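Local coordinates for peroxinectin A (Dictyostelium discoideum, PDB 6ERC), which is a secreted haem peroxidase that uses hydrogen peroxide to oxidise phenolic donors, and also oxidises iodide and thiocyanate, at residues Asn31-Lys37 with Lys130-Glu135; His67-Asn73 with Gly347-Glu353; Asp230-Ala235 with Ser254-Ile258; Asp285-Asn289 with Arg464-Gly468. All blocks are in the same frame, centred on the assembly; numbering follows the deposited sequence.

Overall arrangement
The contacts sit apart in one animal haem peroxidase fold, and no two of them touch. Contacts 2 and 3 are buried. Contact 2 ties the start of helix 70-80 to the end of helix 342-350 beside the haem, with six hydrogen bonds, one of them weak. Contact 3 joins helices 218-241 and 247-275 by side-chain packing alone. Contacts 1 and 4 are only partly buried. Contact 1 is loop on loop near a glycan, with one backbone-to-carboxylate bond. Contact 4 sets a turn against the end of helix 452-467, with a backbone bond, an arginine-carbonyl bond and a water bridge. Contacts 1 and 3 lie on opposite sides of the chain's centre, their centres about 44 Å apart.

Contact 1. Residues Asn31-Lys37 with Lys130-Glu135; sequences NPIKFNK and KTVVDE
The side chains of Pro32 and Val132 run antiparallel past one another where two irregular loops of the haem peroxidase fold run alongside each other. One loop follows strand 24-25. The other, Lys130-Glu135, links strands 113-124 and 139-144 of the antiparallel sheet. Pro32 CG touches Val132 CG1 at 3.8 Å. The carbonyl oxygen of Pro32 also faces the valine, with O 3.1 Å from CB. Lys34 crosses Val132 at about a right angle, CG against CG2. Its chain then bends at chi3 (-61°), which carries CE over to Glu135 CG at 3.8 Å. The two charged ends are near but not paired, with Lys34 NZ 4.6 Å from Glu135 OE1. The Glu135 side chain also crosses that of Asn36 at about a right angle, its CB 3.2 Å from Asn36 OD1. Glu135 also touches a glycan sugar and Asn42. Asp134 OD1 lies over one face of the Phe35 ring, 4.0 Å from CE1. Tyr140 and Gln142 of strand 139-144 also touch this ring. The Asp134 carboxylate reaches the backbone because its CG stands opposite the backbone N (chi1 -162°). There OD1 accepts a hydrogen bond from Lys37 N at 3.2 Å, on its syn side and 26° out of the carboxylate plane.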
# COMPACT_ATOMS: atom_id res chain seq x y z
N ASN A 31 7.10 -3.71 -21.54
CA ASN A 31 6.48 -4.95 -22.00
C ASN A 31 6.70 -6.06 -20.98
O ASN A 31 7.80 -6.19 -20.44
CB ASN A 31 7.07 -5.37 -23.35
CG ASN A 31 6.57 -4.53 -24.50
OD1 ASN A 31 5.55 -4.83 -25.11
ND2 ASN A 31 7.30 -3.46 -24.80
N PRO A 32 5.68 -6.85 -20.66
CA PRO A 32 5.90 -8.01 -19.80
C PRO A 32 6.47 -9.19 -20.57
O PRO A 32 6.27 -9.33 -21.78
CB PRO A 32 4.49 -8.33 -19.27
CG PRO A 32 3.58 -7.83 -20.33
CD PRO A 32 4.25 -6.64 -20.96
N ILE A 33 7.20 -10.05 -19.85
CA ILE A 33 7.65 -11.32 -20.40
C ILE A 33 6.54 -12.34 -20.18
O ILE A 33 5.73 -12.22 -19.26
CB ILE A 33 8.97 -11.79 -19.76
CG1 ILE A 33 8.86 -11.90 -18.24
CG2 ILE A 33 10.10 -10.85 -20.14
CD1 ILE A 33 10.03 -12.63 -17.60
N LYS A 34 6.49 -13.35 -21.05
CA LYS A 34 5.43 -14.35 -20.98
C LYS A 34 5.33 -14.93 -19.58
O LYS A 34 6.32 -15.42 -19.02
CB LYS A 34 5.69 -15.46 -22.00
CG LYS A 34 5.75 -14.98 -23.44
CD LYS A 34 5.52 -16.12 -24.43
CE LYS A 34 6.57 -17.21 -24.31
NZ LYS A 34 6.37 -18.27 -25.34
N PHE A 35 4.13 -14.88 -19.00
CA PHE A 35 3.89 -15.39 -17.66
C PHE A 35 2.95 -16.58 -17.64
O PHE A 35 2.70 -17.13 -16.56
CB PHE A 35 3.34 -14.27 -16.75
CG PHE A 35 2.22 -13.48 -17.36
CD1 PHE A 35 0.91 -13.93 -17.29
CD2 PHE A 35 2.46 -12.26 -17.97
CE1 PHE A 35 -0.12 -13.20 -17.84
CE2 PHE A 35 1.43 -11.52 -18.52
CZ PHE A 35 0.14 -11.99 -18.46
N ASN A 36 2.42 -17.00 -18.79
CA ASN A 36 1.65 -18.24 -18.91
C ASN A 36 0.52 -18.28 -17.87
O ASN A 36 0.51 -19.08 -16.94
CB ASN A 36 2.58 -19.45 -18.77
CG ASN A 36 1.96 -20.72 -19.28
OD1 ASN A 36 1.95 -20.98 -20.48
ND2 ASN A 36 1.45 -21.54 -18.37
N LYS A 37 -0.45 -17.39 -18.09
CA LYS A 37 -1.51 -17.16 -17.11
C LYS A 37 -2.14 -18.46 -16.63
O LYS A 37 -2.19 -18.73 -15.42
CB LYS A 37 -2.59 -16.25 -17.72
CG LYS A 37 -3.69 -15.85 -16.75
CD LYS A 37 -4.93 -15.35 -17.46
CE LYS A 37 -5.74 -16.48 -18.09
NZ LYS A 37 -6.27 -17.43 -17.07
N LYS A 130 1.50 -1.93 -24.22
CA LYS A 130 2.64 -2.81 -23.95
C LYS A 130 2.11 -4.09 -23.31
O LYS A 130 1.83 -4.13 -22.11
CB LYS A 130 3.66 -2.13 -23.05
CG LYS A 130 4.34 -0.92 -23.67
CD LYS A 130 5.34 -0.29 -22.70
CE LYS A 130 5.95 0.98 -23.27
NZ LYS A 130 6.76 0.72 -24.49
N THR A 131 1.97 -5.14 -24.11
CA THR A 131 1.54 -6.44 -23.61
C THR A 131 2.53 -7.49 -24.12
O THR A 131 3.64 -7.18 -24.56
CB THR A 131 0.10 -6.76 -24.02
OG1 THR A 131 -0.31 -7.99 -23.42
CG2 THR A 131 -0.02 -6.87 -25.54
N VAL A 132 2.13 -8.76 -24.05
CA VAL A 132 2.90 -9.86 -24.61
C VAL A 132 1.93 -10.97 -25.00
O VAL A 132 0.90 -11.18 -24.34
CB VAL A 132 3.97 -10.38 -23.63
CG1 VAL A 132 3.33 -11.02 -22.39
CG2 VAL A 132 4.88 -11.37 -24.33
N VAL A 133 2.26 -11.68 -26.07
CA VAL A 133 1.48 -12.84 -26.48
C VAL A 133 1.78 -13.97 -25.50
O VAL A 133 2.90 -14.48 -25.45
CB VAL A 133 1.80 -13.25 -27.92
CG1 VAL A 133 1.15 -14.59 -28.27
CG2 VAL A 133 1.32 -12.18 -28.89
N ASP A 134 0.77 -14.36 -24.72
CA ASP A 134 0.93 -15.46 -23.79
C ASP A 134 1.27 -16.74 -24.54
O ASP A 134 1.15 -16.84 -25.77
CB ASP A 134 -0.33 -15.64 -22.96
CG ASP A 134 -0.10 -16.46 -21.70
OD1 ASP A 134 0.42 -15.89 -20.72
OD2 ASP A 134 -0.41 -17.67 -21.71
N GLU A 135 1.68 -17.76 -23.78
CA GLU A 135 2.08 -19.02 -24.37
C GLU A 135 0.90 -19.79 -24.96
O GLU A 135 1.12 -20.74 -25.72
CB GLU A 135 2.82 -19.85 -23.32
CG GLU A 135 3.78 -18.99 -22.49
CD GLU A 135 4.73 -19.79 -21.63
OE1 GLU A 135 4.93 -21.00 -21.91
OE2 GLU A 135 5.28 -19.21 -20.67

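Contact 2. Residues His67-Asn73 with Gly347-Glu353. With HEM (protoporphyrin IX containing Fe), chain F.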
# COMPACT_ATOMS: atom_id res chain seq x y z
N HIS A 67 16.40 8.17 8.59
CA HIS A 67 15.83 8.52 9.89
C HIS A 67 14.32 8.77 9.78
O HIS A 67 13.79 9.75 10.28
CB HIS A 67 16.54 9.73 10.50
CG HIS A 67 18.02 9.56 10.60
ND1 HIS A 67 18.61 8.73 11.53
CD2 HIS A 67 19.04 10.12 9.90
CE1 HIS A 67 19.92 8.79 11.39
NE2 HIS A 67 20.21 9.62 10.41
N LEU A 68 13.64 7.84 9.12
CA LEU A 68 12.20 7.91 8.95
C LEU A 68 11.50 7.14 10.06
O LEU A 68 12.10 6.31 10.75
CB LEU A 68 11.79 7.37 7.58
CG LEU A 68 11.86 8.36 6.42
CD1 LEU A 68 13.05 9.30 6.53
CD2 LEU A 68 11.90 7.60 5.10
N THR A 69 10.21 7.42 10.23
CA THR A 69 9.43 6.89 11.33
C THR A 69 8.52 5.77 10.85
O THR A 69 8.24 5.62 9.66
CB THR A 69 8.59 7.99 11.98
OG1 THR A 69 7.68 8.53 11.01
CG2 THR A 69 9.48 9.11 12.50
N ASP A 70 8.04 4.97 11.81
CA ASP A 70 7.04 3.96 11.50
C ASP A 70 5.79 4.59 10.90
O ASP A 70 5.15 3.99 10.04
CB ASP A 70 6.67 3.17 12.76
CG ASP A 70 7.83 2.33 13.29
OD1 ASP A 70 8.62 1.82 12.47
OD2 ASP A 70 7.94 2.19 14.52
N MET A 71 5.44 5.81 11.34
CA MET A 71 4.28 6.49 10.78
C MET A 71 4.44 6.73 9.29
O MET A 71 3.44 6.78 8.56
CB MET A 71 4.07 7.82 11.52
CG MET A 71 2.89 8.64 11.01
SD MET A 71 1.31 7.78 11.16
CE MET A 71 0.94 8.04 12.89
N PHE A 72 5.67 6.89 8.81
CA PHE A 72 5.90 7.13 7.38
C PHE A 72 5.44 5.94 6.54
O PHE A 72 4.78 6.12 5.51
CB PHE A 72 7.37 7.43 7.13
CG PHE A 72 7.74 7.47 5.67
CD1 PHE A 72 7.42 8.57 4.89
CD2 PHE A 72 8.41 6.41 5.08
CE1 PHE A 72 7.75 8.61 3.55
CE2 PHE A 72 8.75 6.44 3.74
CZ PHE A 72 8.42 7.54 2.97
N ASN A 73 5.78 4.72 6.96
CA ASN A 73 5.36 3.56 6.19
C ASN A 73 3.92 3.17 6.49
O ASN A 73 3.29 2.51 5.66
CB ASN A 73 6.31 2.37 6.44
CG ASN A 73 6.04 1.64 7.74
OD1 ASN A 73 5.00 0.99 7.90
ND2 ASN A 73 6.99 1.70 8.65
N GLY A 347 3.84 6.01 19.52
CA GLY A 347 4.93 5.15 19.10
C GLY A 347 5.28 5.31 17.63
O GLY A 347 6.45 5.33 17.26
N LEU A 348 4.26 5.45 16.78
CA LEU A 348 4.50 5.51 15.34
C LEU A 348 5.33 6.73 14.96
O LEU A 348 6.17 6.66 14.05
CB LEU A 348 3.17 5.52 14.59
CG LEU A 348 2.31 4.26 14.67
CD1 LEU A 348 0.99 4.50 13.97
CD2 LEU A 348 3.02 3.06 14.07
N ILE A 349 5.11 7.86 15.63
CA ILE A 349 5.78 9.10 15.24
C ILE A 349 7.16 9.26 15.89
O ILE A 349 7.95 10.09 15.42
CB ILE A 349 4.92 10.33 15.58
CG1 ILE A 349 4.75 10.50 17.10
CG2 ILE A 349 3.57 10.23 14.89
CD1 ILE A 349 4.09 11.80 17.51
N ILE A 350 7.46 8.50 16.93
CA ILE A 350 8.73 8.64 17.64
C ILE A 350 9.70 7.54 17.21
O ILE A 350 10.92 7.75 17.17
CB ILE A 350 8.52 8.62 19.17
CG1 ILE A 350 9.75 9.17 19.89
CG2 ILE A 350 8.21 7.21 19.67
CD1 ILE A 350 9.89 10.68 19.80
N ASN A 351 9.17 6.37 16.87
CA ASN A 351 10.00 5.20 16.63
C ASN A 351 10.53 5.19 15.20
O ASN A 351 9.76 5.37 14.24
CB ASN A 351 9.21 3.92 16.91
CG ASN A 351 10.06 2.67 16.86
OD1 ASN A 351 11.27 2.72 17.11
ND2 ASN A 351 9.45 1.55 16.53
N GLU A 352 11.84 4.98 15.05
CA GLU A 352 12.46 4.96 13.73
C GLU A 352 12.21 3.63 13.04
O GLU A 352 12.26 2.57 13.67
CB GLU A 352 13.97 5.20 13.85
CG GLU A 352 14.65 5.54 12.53
CD GLU A 352 16.16 5.59 12.65
OE1 GLU A 352 16.79 4.52 12.77
OE2 GLU A 352 16.71 6.72 12.63
N GLU A 353 11.94 3.68 11.74
CA GLU A 353 11.60 2.48 10.98
C GLU A 353 12.88 1.79 10.50
O GLU A 353 14.00 2.16 10.85
CB GLU A 353 10.69 2.83 9.81
CG GLU A 353 11.37 3.57 8.66
CD GLU A 353 10.49 3.67 7.44
OE1 GLU A 353 9.32 3.24 7.51
OE2 GLU A 353 10.97 4.18 6.40
CHA HEM F . 0.84 -5.82 -0.93
CHB HEM F . 1.22 -6.92 3.76
CHC HEM F . 3.35 -2.63 4.57
CHD HEM F . 3.17 -1.64 -0.17
C1A HEM F . 0.82 -6.51 0.26
C2A HEM F . 0.42 -7.89 0.43
C3A HEM F . 0.53 -8.20 1.72
C4A HEM F . 0.99 -7.03 2.41
CMA HEM F . 0.21 -9.56 2.38
CAA HEM F . -0.03 -8.81 -0.72
CBA HEM F . 1.05 -9.87 -0.88
CGA HEM F . 1.01 -10.44 -2.27
O1A HEM F . 1.25 -9.68 -3.25
O2A HEM F . 0.74 -11.66 -2.41
C1B HEM F . 1.81 -5.85 4.38
C2B HEM F . 2.06 -5.74 5.80
C3B HEM F . 2.64 -4.55 6.03
C4B HEM F . 2.79 -3.87 4.76
CMB HEM F . 1.67 -6.85 6.79
CAB HEM F . 3.12 -3.93 7.36
CBB HEM F . 3.07 -4.58 8.53
C1C HEM F . 3.50 -1.98 3.36
C2C HEM F . 4.11 -0.68 3.15
C3C HEM F . 4.06 -0.41 1.83
C4C HEM F . 3.42 -1.53 1.18
CMC HEM F . 4.69 0.15 4.32
CAC HEM F . 4.53 0.80 0.98
CBC HEM F . 5.12 1.90 1.45
C1D HEM F . 2.49 -2.67 -0.78
C2D HEM F . 2.10 -2.71 -2.17
C3D HEM F . 1.46 -3.87 -2.37
C4D HEM F . 1.41 -4.59 -1.12
CMD HEM F . 2.40 -1.62 -3.20
CAD HEM F . 0.83 -4.39 -3.68
CBD HEM F . -0.51 -3.67 -3.79
CGD HEM F . -1.55 -4.56 -4.44
O1D HEM F . -2.18 -5.37 -3.72
O2D HEM F . -1.76 -4.45 -5.67
NA HEM F . 1.16 -6.01 1.49
NB HEM F . 2.27 -4.69 3.77
NC HEM F . 3.09 -2.47 2.14
ND HEM F . 2.05 -3.83 -0.17
FE HEM F . 2.11 -4.23 1.79
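Glu353 reaches from its loop toward the start of helix 70-80 and runs alongside Leu68 in the same direction. Its CG sits between the backbone N and the carbonyl carbon (chi1 72°), and the chain runs extended from there. OE2 rests 3.5 Å from Leu68 CB. OE1 accepts a nearly straight hydrogen bond from Asn73 ND2 at 3.0 Å, with amide and carboxylate almost coplanar. This holds the amide beside the haem, where Asn73 CB is 3.5 Å from the haem methyl CMC. Without the carboxylate of Glu353, as with an alanine here, Asn73 ND2 is likely to lose this acceptor and its amide to turn more freely beside the haem. Glu307 brings a second carboxylate close to Glu353 OE2.

The segments meet at a single beta bridge, Thr69 with Glu352, just before the helix. Glu353 N donates to Leu68 O at 2.8 Å, and Asp70 N to Asn351 O. Thr69 is the N-cap of helix 70-80. Its OG1 bonds to Val508 O and takes only a weak capping bond from Phe72 N.

Asp70 passes Glu353 head to tail, with OD1 3.4 Å from Glu353 CA. Its OD2 takes a weak, bent bond from Asn351 ND2, the carboxylate and amide planes being 78° apart. Leu348 crosses Met71 at about a right angle, and Met71 CE meets Leu348 CD1 at 3.7 Å. Leu348 O accepts from Met71 N at 2.9 Å, the donor standing above the carbonyl plane.

Contact 3. Residues Asp230-Ala235 with Ser254-Ile258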
# COMPACT_ATOMS: atom_id res chain seq x y z
N ASP A 230 -11.93 12.99 12.10
CA ASP A 230 -11.85 14.26 11.39
C ASP A 230 -13.02 14.45 10.45
O ASP A 230 -13.46 15.58 10.21
CB ASP A 230 -10.52 14.35 10.63
CG ASP A 230 -10.10 15.78 10.35
OD1 ASP A 230 -10.05 16.58 11.31
OD2 ASP A 230 -9.79 16.09 9.18
N HIS A 231 -13.55 13.35 9.89
CA HIS A 231 -14.71 13.45 9.02
C HIS A 231 -15.95 13.87 9.81
O HIS A 231 -16.63 14.83 9.45
CB HIS A 231 -14.96 12.11 8.32
CG HIS A 231 -16.20 12.09 7.49
ND1 HIS A 231 -17.44 11.82 8.02
CD2 HIS A 231 -16.40 12.32 6.17
CE1 HIS A 231 -18.35 11.87 7.06
NE2 HIS A 231 -17.75 12.17 5.93
N ASN A 232 -16.26 13.14 10.89
CA ASN A 232 -17.43 13.48 11.69
C ASN A 232 -17.29 14.85 12.32
O ASN A 232 -18.29 15.52 12.58
CB ASN A 232 -17.65 12.41 12.76
CG ASN A 232 -18.18 11.11 12.19
OD1 ASN A 232 -18.54 11.04 11.01
ND2 ASN A 232 -18.23 10.08 13.01
N ARG A 233 -16.06 15.29 12.59
CA ARG A 233 -15.85 16.63 13.10
C ARG A 233 -16.27 17.68 12.08
O ARG A 233 -16.98 18.64 12.40
CB ARG A 233 -14.38 16.81 13.49
CG ARG A 233 -14.09 18.07 14.29
CD ARG A 233 -12.60 18.21 14.57
NE ARG A 233 -11.84 18.32 13.33
CZ ARG A 233 -11.69 19.45 12.63
NH1 ARG A 233 -12.25 20.57 13.06
NH2 ARG A 233 -10.98 19.45 11.51
N LEU A 234 -15.85 17.50 10.82
CA LEU A 234 -16.24 18.44 9.77
C LEU A 234 -17.73 18.37 9.47
O LEU A 234 -18.34 19.40 9.14
CB LEU A 234 -15.43 18.18 8.50
CG LEU A 234 -13.94 18.48 8.55
CD1 LEU A 234 -13.29 18.09 7.24
CD2 LEU A 234 -13.67 19.94 8.85
N ALA A 235 -18.33 17.19 9.58
CA ALA A 235 -19.77 17.07 9.33
C ALA A 235 -20.57 17.89 10.33
O ALA A 235 -21.56 18.54 9.97
CB ALA A 235 -20.19 15.61 9.37
N SER A 254 -18.21 16.64 3.47
CA SER A 254 -17.21 16.09 4.38
C SER A 254 -16.30 15.10 3.67
O SER A 254 -15.07 15.13 3.85
CB SER A 254 -17.89 15.43 5.58
OG SER A 254 -18.68 16.36 6.29
N ARG A 255 -16.87 14.22 2.85
CA ARG A 255 -16.06 13.30 2.06
C ARG A 255 -15.08 14.06 1.18
O ARG A 255 -13.91 13.67 1.06
CB ARG A 255 -16.97 12.42 1.20
CG ARG A 255 -16.21 11.51 0.22
CD ARG A 255 -17.04 10.30 -0.23
NE ARG A 255 -17.65 10.47 -1.55
CZ ARG A 255 -17.12 10.04 -2.69
NH1 ARG A 255 -15.96 9.40 -2.71
NH2 ARG A 255 -17.76 10.24 -3.83
N SER A 256 -15.52 15.17 0.58
CA SER A 256 -14.65 15.94 -0.30
C SER A 256 -13.46 16.51 0.46
O SER A 256 -12.33 16.51 -0.06
CB SER A 256 -15.45 17.06 -0.97
OG SER A 256 -14.69 17.70 -1.97
N CYS A 257 -13.68 16.98 1.69
CA CYS A 257 -12.58 17.53 2.48
C CYS A 257 -11.56 16.45 2.83
O CYS A 257 -10.35 16.67 2.72
CB CYS A 257 -13.11 18.18 3.76
SG CYS A 257 -14.19 19.61 3.53
N ILE A 258 -12.03 15.29 3.26
CA ILE A 258 -11.13 14.21 3.67
C ILE A 258 -10.28 13.75 2.49
O ILE A 258 -9.07 13.52 2.63
CB ILE A 258 -11.92 13.05 4.28
CG1 ILE A 258 -12.63 13.50 5.57
CG2 ILE A 258 -11.02 11.85 4.55
CD1 ILE A 258 -11.69 13.95 6.69
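A helix-helix packing within the largely helical haem peroxidase fold brings His231, on helix 218-241, against Ser254 and Ile258, one turn apart on helix 247-275. The short segments cross at 134°, about midway between perpendicular and antiparallel, and their axes approach to 9.2 Å. The interface is buried, and side-chain packing holds it. The His231 imidazole reaches across because its CG lies opposite the backbone N (chi1 175°). Ser254 CB sits over one face of the ring, 3.3 Å from NE2. Ile258 CG1 comes instead at the ring edge and also packs 3.9 Å from His231 CB. A bond within its own helix helps to set the ring's rotation: ND1 donates to Asn232 OD1 at 3.3 Å, with that oxygen in the ring plane. Asn232 OD1 also accepts from Met174 N. Cutting His231 back to a glycine is likely to open a gap beside Ser254 and Ile258 and to take from Asn232 OD1 one of its donors.

Ile258 CD1 lies against the backbone at His231 N and near Asp230 OD2, which forms a salt bridge with Arg496. The other oxygen, Asp230 OD1, is gripped side-on by Arg233 NE and NH2 from the same face of the carboxylate. Ser254 OG turns to Val250 O for its hydrogen bond and packs against Ala235, 3.5 Å from CB. Cys257 is bound by a disulfide to Cys485, which ties helix 247-275 to a later part of the chain. Beside that link, Leu234 CD1 presses on Cys257 CB at 3.5 Å.

Contact 4. Residues Asp285-Asn289 with Arg464-Gly468; sequences DANVN and RTRAG
Val288 packs its side chain against the C-terminal end of helix 452-467, at the close of a type I beta turn spanning Asp285 to Val288. An Asx turn lies within it, as Asp285 OD1 accepts from Asn287 N. The contact joins the loop between helices 247-275 and 294-300 to that helix end.

The apolar part is small. Val288 CG1 stands opposite its backbone N (chi1 168°), which brings it 3.8 Å from Arg464 CG. The same methyl lies 4.2 Å from Ala467 CB.

Backbone bonding is direct at one end of the turn. Asp285 N donates to Ala467 O at 2.9 Å, nearly straight at 176°. At the other end a water bridges the two segments, donating to Val288 O and to Gly468 O.

Charge enters through Arg464. Its chain bends at chi3 (-67°), folding the guanidinium back toward the loop, and its CB and CD both lie 3.4 Å from Asn289 O. NH2 donates to Gln291 O, while NE forms a salt bridge with Glu460 of its own helix. The guanidinium is thus held by both loop and helix. The same NH2 of Arg464 gives a second hydrogen bond, 2.8 Å, to Asn289 O, which lies in the guanidinium plane.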
# COMPACT_ATOMS: atom_id res chain seq x y z
N ASP A 285 -5.09 17.36 -16.80
CA ASP A 285 -4.87 17.01 -18.20
C ASP A 285 -5.81 15.86 -18.54
O ASP A 285 -5.65 14.75 -18.04
CB ASP A 285 -3.41 16.62 -18.44
CG ASP A 285 -3.05 16.57 -19.91
OD1 ASP A 285 -3.90 16.17 -20.73
OD2 ASP A 285 -1.90 16.92 -20.24
N ALA A 286 -6.80 16.14 -19.40
CA ALA A 286 -7.78 15.12 -19.77
C ALA A 286 -7.18 13.99 -20.60
O ALA A 286 -7.85 12.97 -20.80
CB ALA A 286 -8.93 15.75 -20.55
N ASN A 287 -5.95 14.15 -21.10
CA ASN A 287 -5.30 13.12 -21.88
C ASN A 287 -4.41 12.21 -21.04
O ASN A 287 -3.88 11.23 -21.58
CB ASN A 287 -4.46 13.75 -22.99
CG ASN A 287 -5.29 14.61 -23.92
OD1 ASN A 287 -6.44 14.29 -24.22
ND2 ASN A 287 -4.71 15.71 -24.38
N VAL A 288 -4.23 12.50 -19.76
CA VAL A 288 -3.40 11.69 -18.88
C VAL A 288 -4.25 10.60 -18.26
O VAL A 288 -5.37 10.85 -17.79
CB VAL A 288 -2.74 12.57 -17.80
CG1 VAL A 288 -2.11 11.72 -16.70
CG2 VAL A 288 -1.69 13.46 -18.43
N ASN A 289 -3.72 9.38 -18.25
CA ASN A 289 -4.40 8.23 -17.65
C ASN A 289 -3.86 8.02 -16.24
O ASN A 289 -2.66 7.79 -16.06
CB ASN A 289 -4.19 6.98 -18.50
CG ASN A 289 -4.98 5.79 -17.99
OD1 ASN A 289 -5.74 5.90 -17.03
ND2 ASN A 289 -4.81 4.64 -18.63
N ARG A 464 0.79 10.99 -12.69
CA ARG A 464 -0.42 10.72 -13.45
C ARG A 464 -1.66 10.73 -12.56
O ARG A 464 -2.69 11.28 -12.95
CB ARG A 464 -0.29 9.38 -14.18
CG ARG A 464 0.64 9.45 -15.38
CD ARG A 464 0.67 8.16 -16.18
NE ARG A 464 1.27 7.06 -15.43
CZ ARG A 464 0.59 6.11 -14.79
NH1 ARG A 464 1.24 5.16 -14.14
NH2 ARG A 464 -0.74 6.11 -14.79
N THR A 465 -1.59 10.13 -11.36
CA THR A 465 -2.76 10.10 -10.50
C THR A 465 -3.13 11.48 -9.96
O THR A 465 -4.20 11.62 -9.36
CB THR A 465 -2.56 9.13 -9.33
OG1 THR A 465 -1.23 9.24 -8.82
CG2 THR A 465 -2.83 7.70 -9.78
N ARG A 466 -2.28 12.48 -10.14
CA ARG A 466 -2.63 13.88 -9.89
C ARG A 466 -3.09 14.58 -11.16
O ARG A 466 -4.15 15.21 -11.18
CB ARG A 466 -1.44 14.63 -9.28
CG ARG A 466 -1.64 16.13 -9.19
CD ARG A 466 -0.59 16.80 -8.32
NE ARG A 466 0.65 17.06 -9.05
CZ ARG A 466 1.72 17.65 -8.52
NH1 ARG A 466 1.72 18.04 -7.25
NH2 ARG A 466 2.80 17.85 -9.26
N ALA A 467 -2.31 14.48 -12.24
CA ALA A 467 -2.63 15.19 -13.47
C ALA A 467 -3.87 14.61 -14.15
O ALA A 467 -4.63 15.36 -14.76
CB ALA A 467 -1.43 15.14 -14.42
N GLY A 468 -4.07 13.30 -14.05
CA GLY A 468 -5.23 12.67 -14.65
C GLY A 468 -6.48 12.69 -13.81
O GLY A 468 -7.50 12.12 -14.21
O HOH W 1 -7.35 9.40 -15.86